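Local atomic coordinates of potential RNA-dependent RNA polymerase (Human picobirnavirus, PDB entry 5I62), a protein that catalyses template-directed RNA synthesis from ribonucleoside triphosphates, probably serving both transcription and replication of the double-stranded RNA viral genome. Residues Trp178-Glu190 with Asp197-Ala209. Residues are numbered along the deposited sequence; the frame is centred on the assembly and turned at random.
Sequences WSGAAVLGWRGQE and DVKQRVVWMFPFA
W186 swings its indole over toward Q200 because CG lies opposite the backbone N (chi1 175°), while Q200 folds back at chi2 (-70°) to meet it. The two belong to an antiparallel beta hairpin, strands 182-189 and 199-205, whose position and basic sequence are consistent with the motif F hairpin of the polymerase fingers. NE1 of W186 donates to OE1 of Q200 at 2.8 Å, entering above the amide plane (62° out of it). A glutamine suits this place, as its carbonyl accepts from W186 and from L83 N while its NE2 reaches V198 O at 3.0 Å and also V81 O, so the amide's rotation is fixed. G188, which has no side chain, leaves room for the ring edge at W186 CH2, and its backbone N lies over one face of the indole.

The hydrogen-bonded pairs V183-M205, G185-V203, R187-R201 and Q189-K199 each contribute two backbone bonds. On the face turned to helix 89-97, branched aliphatics fill the interior: L184 CD1 meets V202 CG1 at 3.6 Å, crossing at about a right angle. Near the strand's start the small A182 brings CB to 3.6 Å from W204 CE3. On the other face M205, extended beyond CG, lays CE 3.5 Å from G185 CA, where glycine leaves room for the methyl. Farther along, R201 sets the face of its guanidinium over R187, with R201 NH1 3.3 Å from R187 CB; R187's own charge is met by E430.

Next to the V183-M205 pair, a water donates to both A181 O and M205 O, 2.7 Å from each.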
loop_
_atom_site.group_PDB
_atom_site.type_symbol
_atom_site.label_atom_id
_atom_site.label_comp_id
_atom_site.label_asym_id
_atom_site.label_seq_id
_atom_site.Cartn_x
_atom_site.Cartn_y
_atom_site.Cartn_z
ATOM N N TRP A 178 -24.686 -12.056 -11.624
ATOM C CA TRP A 178 -24.702 -11.544 -10.260
ATOM C C TRP A 178 -24.693 -10.019 -10.284
ATOM O O TRP A 178 -24.394 -9.386 -11.297
ATOM C CB TRP A 178 -23.491 -12.038 -9.459
ATOM C CG TRP A 178 -23.300 -13.527 -9.370
ATOM C CD1 TRP A 178 -22.525 -14.314 -10.181
ATOM C CD2 TRP A 178 -23.865 -14.404 -8.389
ATOM N NE1 TRP A 178 -22.582 -15.632 -9.766
ATOM C CE2 TRP A 178 -23.398 -15.711 -8.670
ATOM C CE3 TRP A 178 -24.723 -14.215 -7.301
ATOM C CZ2 TRP A 178 -23.746 -16.812 -7.890
ATOM C CZ3 TRP A 178 -25.081 -15.320 -6.534
ATOM C CH2 TRP A 178 -24.592 -16.600 -6.837
ATOM N N SER A 179 -25.018 -9.425 -9.145
ATOM C CA SER A 179 -24.816 -8.000 -8.949
ATOM C C SER A 179 -23.581 -7.842 -8.065
ATOM O O SER A 179 -23.485 -8.491 -7.018
ATOM C CB SER A 179 -26.050 -7.345 -8.325
ATOM O OG SER A 179 -26.091 -5.947 -8.609
ATOM N N GLY A 180 -22.632 -7.005 -8.492
ATOM C CA GLY A 180 -21.349 -6.923 -7.803
ATOM C C GLY A 180 -21.338 -5.857 -6.713
ATOM O O GLY A 180 -21.941 -4.792 -6.844
ATOM N N ALA A 181 -20.629 -6.158 -5.625
ATOM C CA ALA A 181 -20.381 -5.175 -4.584
ATOM C C ALA A 181 -19.047 -5.477 -3.914
ATOM O O ALA A 181 -18.747 -6.633 -3.602
ATOM C CB ALA A 181 -21.511 -5.159 -3.545
ATOM N N ALA A 182 -18.261 -4.428 -3.671
ATOM C CA ALA A 182 -17.132 -4.566 -2.767
ATOM C C ALA A 182 -17.651 -4.890 -1.371
ATOM O O ALA A 182 -18.769 -4.532 -1.002
ATOM C CB ALA A 182 -16.291 -3.286 -2.718
ATOM N N VAL A 183 -16.833 -5.572 -0.594
ATOM C CA VAL A 183 -17.153 -5.850 0.801
ATOM C C VAL A 183 -16.256 -4.995 1.680
ATOM O O VAL A 183 -15.045 -4.918 1.447
ATOM C CB VAL A 183 -16.987 -7.345 1.119
ATOM C CG1 VAL A 183 -17.001 -7.582 2.624
ATOM C CG2 VAL A 183 -18.096 -8.159 0.424
ATOM N N LEU A 184 -16.849 -4.364 2.702
ATOM C CA LEU A 184 -16.100 -3.514 3.628
ATOM C C LEU A 184 -15.124 -4.361 4.430
ATOM O O LEU A 184 -15.540 -5.206 5.232
ATOM C CB LEU A 184 -17.039 -2.764 4.567
ATOM C CG LEU A 184 -16.322 -1.841 5.574
ATOM C CD1 LEU A 184 -15.612 -0.676 4.873
ATOM C CD2 LEU A 184 -17.259 -1.311 6.653
ATOM N N GLY A 185 -13.828 -4.137 4.209
ATOM C CA GLY A 185 -12.771 -4.739 4.988
ATOM C C GLY A 185 -12.039 -3.718 5.855
ATOM O O GLY A 185 -12.360 -2.531 5.895
ATOM N N TRP A 186 -11.025 -4.213 6.556
ATOM C CA TRP A 186 -10.379 -3.420 7.590
ATOM C C TRP A 186 -8.909 -3.791 7.691
ATOM O O TRP A 186 -8.541 -4.951 7.536
ATOM C CB TRP A 186 -11.076 -3.618 8.942
ATOM C CG TRP A 186 -10.399 -2.915 10.098
ATOM C CD1 TRP A 186 -10.664 -1.660 10.558
ATOM C CD2 TRP A 186 -9.378 -3.448 10.946
ATOM N NE1 TRP A 186 -9.856 -1.369 11.631
ATOM C CE2 TRP A 186 -9.062 -2.453 11.894
ATOM C CE3 TRP A 186 -8.703 -4.670 10.998
ATOM C CZ2 TRP A 186 -8.099 -2.644 12.884
ATOM C CZ3 TRP A 186 -7.744 -4.860 11.985
ATOM C CH2 TRP A 186 -7.455 -3.854 12.915
ATOM N N ARG A 187 -8.074 -2.781 7.942
ATOM C CA ARG A 187 -6.689 -2.982 8.347
ATOM C C ARG A 187 -6.363 -2.000 9.458
ATOM O O ARG A 187 -6.755 -0.834 9.393
ATOM C CB ARG A 187 -5.683 -2.781 7.200
ATOM C CG ARG A 187 -5.815 -3.777 6.059
ATOM C CD ARG A 187 -5.565 -5.207 6.520
ATOM N NE ARG A 187 -4.230 -5.391 7.075
ATOM C CZ ARG A 187 -3.139 -5.573 6.338
ATOM N NH1 ARG A 187 -3.229 -5.580 5.010
ATOM N NH2 ARG A 187 -1.959 -5.740 6.925
ATOM N N GLY A 188 -5.627 -2.466 10.456
ATOM C CA GLY A 188 -5.196 -1.622 11.545
ATOM C C GLY A 188 -3.771 -1.157 11.324
ATOM O O GLY A 188 -2.921 -1.909 10.860
ATOM N N GLN A 189 -3.515 0.091 11.688
ATOM C CA GLN A 189 -2.186 0.657 11.576
ATOM C C GLN A 189 -1.875 1.430 12.851
ATOM O O GLN A 189 -2.728 2.149 13.379
ATOM C CB GLN A 189 -2.094 1.550 10.333
ATOM C CG GLN A 189 -0.802 2.305 10.183
ATOM C CD GLN A 189 -0.698 2.966 8.821
ATOM O OE1 GLN A 189 -1.093 2.382 7.806
ATOM N NE2 GLN A 189 -0.176 4.187 8.789
ATOM N N GLU A 190 -0.657 1.261 13.350
ATOM C CA GLU A 190 -0.276 1.925 14.590
ATOM C C GLU A 190 -0.341 3.437 14.417
ATOM O O GLU A 190 0.115 3.981 13.409
ATOM C CB GLU A 190 1.120 1.480 15.032
ATOM C CG GLU A 190 2.250 1.830 14.066
ATOM C CD GLU A 190 2.505 0.735 13.037
ATOM O OE1 GLU A 190 1.533 0.287 12.382
ATOM O OE2 GLU A 190 3.676 0.314 12.892
ATOM N N ASP A 197 -5.616 4.774 19.571
ATOM C CA ASP A 197 -4.765 5.416 18.570
ATOM C C ASP A 197 -4.674 4.629 17.262
ATOM O O ASP A 197 -4.064 5.115 16.305
ATOM C CB ASP A 197 -3.356 5.636 19.137
ATOM C CG ASP A 197 -3.311 6.707 20.229
ATOM O OD1 ASP A 197 -4.142 7.640 20.191
ATOM O OD2 ASP A 197 -2.420 6.642 21.107
ATOM N N VAL A 198 -5.259 3.433 17.196
ATOM C CA VAL A 198 -5.109 2.595 16.014
ATOM C C VAL A 198 -5.836 3.234 14.841
ATOM O O VAL A 198 -7.016 3.595 14.952
ATOM C CB VAL A 198 -5.634 1.172 16.283
ATOM C CG1 VAL A 198 -5.534 0.323 15.021
ATOM C CG2 VAL A 198 -4.876 0.534 17.432
ATOM N N LYS A 199 -5.122 3.384 13.717
ATOM C CA LYS A 199 -5.683 3.892 12.469
ATOM C C LYS A 199 -6.633 2.861 11.884
ATOM O O LYS A 199 -6.252 1.703 11.711
ATOM C CB LYS A 199 -4.583 4.162 11.439
ATOM C CG LYS A 199 -3.691 5.372 11.643
ATOM C CD LYS A 199 -4.433 6.525 12.271
ATOM C CE LYS A 199 -4.054 6.629 13.737
ATOM N NZ LYS A 199 -4.947 7.518 14.537
ATOM N N GLN A 200 -7.843 3.291 11.520
ATOM C CA GLN A 200 -8.884 2.384 11.038
ATOM C C GLN A 200 -8.950 2.461 9.513
ATOM O O GLN A 200 -9.745 3.200 8.935
ATOM C CB GLN A 200 -10.222 2.724 11.692
ATOM C CG GLN A 200 -10.178 2.794 13.220
ATOM C CD GLN A 200 -9.989 1.430 13.851
ATOM O OE1 GLN A 200 -10.749 0.498 13.574
ATOM N NE2 GLN A 200 -8.988 1.310 14.726
ATOM N N ARG A 201 -8.125 1.648 8.853
ATOM C CA ARG A 201 -8.070 1.688 7.393
ATOM C C ARG A 201 -9.279 0.970 6.786
ATOM O O ARG A 201 -9.669 -0.105 7.238
ATOM C CB ARG A 201 -6.778 1.056 6.881
ATOM C CG ARG A 201 -5.500 1.841 7.180
ATOM C CD ARG A 201 -4.300 1.268 6.392
ATOM N NE ARG A 201 -4.712 0.699 5.106
ATOM C CZ ARG A 201 -4.321 -0.487 4.639
ATOM N NH1 ARG A 201 -3.472 -1.233 5.338
ATOM N NH2 ARG A 201 -4.767 -0.922 3.468
ATOM N N VAL A 202 -9.870 1.569 5.758
ATOM C CA VAL A 202 -10.938 0.939 5.001
ATOM C C VAL A 202 -10.315 0.165 3.849
ATOM O O VAL A 202 -9.457 0.690 3.132
ATOM C CB VAL A 202 -11.944 1.980 4.490
ATOM C CG1 VAL A 202 -12.915 1.344 3.515
ATOM C CG2 VAL A 202 -12.686 2.623 5.646
ATOM N N VAL A 203 -10.718 -1.096 3.694
ATOM C CA VAL A 203 -10.342 -1.907 2.543
ATOM C C VAL A 203 -11.599 -2.180 1.729
ATOM O O VAL A 203 -12.616 -2.605 2.286
ATOM C CB VAL A 203 -9.670 -3.232 2.958
ATOM C CG1 VAL A 203 -9.288 -4.041 1.711
ATOM C CG2 VAL A 203 -8.447 -2.959 3.802
ATOM N N TRP A 204 -11.526 -1.933 0.423
ATOM C CA TRP A 204 -12.574 -2.322 -0.512
ATOM C C TRP A 204 -12.210 -3.697 -1.070
ATOM O O TRP A 204 -11.350 -3.817 -1.941
ATOM C CB TRP A 204 -12.727 -1.290 -1.625
ATOM C CG TRP A 204 -13.265 0.041 -1.173
ATOM C CD1 TRP A 204 -12.680 0.921 -0.302
ATOM C CD2 TRP A 204 -14.515 0.625 -1.553
ATOM N NE1 TRP A 204 -13.486 2.026 -0.133
ATOM C CE2 TRP A 204 -14.625 1.861 -0.876
ATOM C CE3 TRP A 204 -15.559 0.219 -2.392
ATOM C CZ2 TRP A 204 -15.728 2.695 -1.024
ATOM C CZ3 TRP A 204 -16.650 1.050 -2.543
ATOM C CH2 TRP A 204 -16.734 2.272 -1.852
ATOM N N MET A 205 -12.852 -4.747 -0.557
ATOM C CA MET A 205 -12.555 -6.117 -0.984
ATOM C C MET A 205 -13.395 -6.398 -2.228
ATOM O O MET A 205 -14.613 -6.549 -2.145
ATOM C CB MET A 205 -12.849 -7.106 0.141
ATOM C CG MET A 205 -11.920 -6.967 1.341
ATOM S SD MET A 205 -12.496 -7.995 2.723
ATOM C CE MET A 205 -11.209 -7.682 3.895
ATOM N N PHE A 206 -12.741 -6.436 -3.393
ATOM C CA PHE A 206 -13.421 -6.440 -4.682
ATOM C C PHE A 206 -13.866 -7.844 -5.073
ATOM O O PHE A 206 -13.230 -8.820 -4.695
ATOM C CB PHE A 206 -12.501 -5.901 -5.775
ATOM C CG PHE A 206 -12.603 -4.422 -5.989
ATOM C CD1 PHE A 206 -12.483 -3.547 -4.928
ATOM C CD2 PHE A 206 -12.819 -3.905 -7.250
ATOM C CE1 PHE A 206 -12.559 -2.176 -5.112
ATOM C CE2 PHE A 206 -12.897 -2.527 -7.452
ATOM C CZ PHE A 206 -12.772 -1.665 -6.371
ATOM N N PRO A 207 -14.937 -7.948 -5.865
ATOM C CA PRO A 207 -15.293 -9.236 -6.472
ATOM C C PRO A 207 -14.155 -9.762 -7.327
ATOM O O PRO A 207 -13.512 -9.012 -8.064
ATOM C CB PRO A 207 -16.522 -8.905 -7.335
ATOM C CG PRO A 207 -17.068 -7.631 -6.770
ATOM C CD PRO A 207 -15.843 -6.866 -6.300
ATOM N N PHE A 208 -13.926 -11.069 -7.216
ATOM C CA PHE A 208 -12.941 -11.771 -8.032
ATOM C C PHE A 208 -13.091 -11.415 -9.515
ATOM O O PHE A 208 -12.104 -11.115 -10.192
ATOM C CB PHE A 208 -13.118 -13.286 -7.795
ATOM C CG PHE A 208 -11.976 -14.158 -8.285
ATOM C CD1 PHE A 208 -10.732 -13.636 -8.593
ATOM C CD2 PHE A 208 -12.169 -15.545 -8.428
ATOM C CE1 PHE A 208 -9.702 -14.459 -9.033
ATOM C CE2 PHE A 208 -11.147 -16.362 -8.877
ATOM C CZ PHE A 208 -9.909 -15.821 -9.184
ATOM N N ALA A 209 -14.329 -11.436 -10.033
ATOM C CA ALA A 209 -14.549 -11.159 -11.454
ATOM C C ALA A 209 -14.061 -9.761 -11.840
ATOM O O ALA A 209 -13.458 -9.576 -12.909
ATOM C CB ALA A 209 -16.030 -11.324 -11.814
HETATM O O HOH W 1 -16.587 -8.137 -3.201
#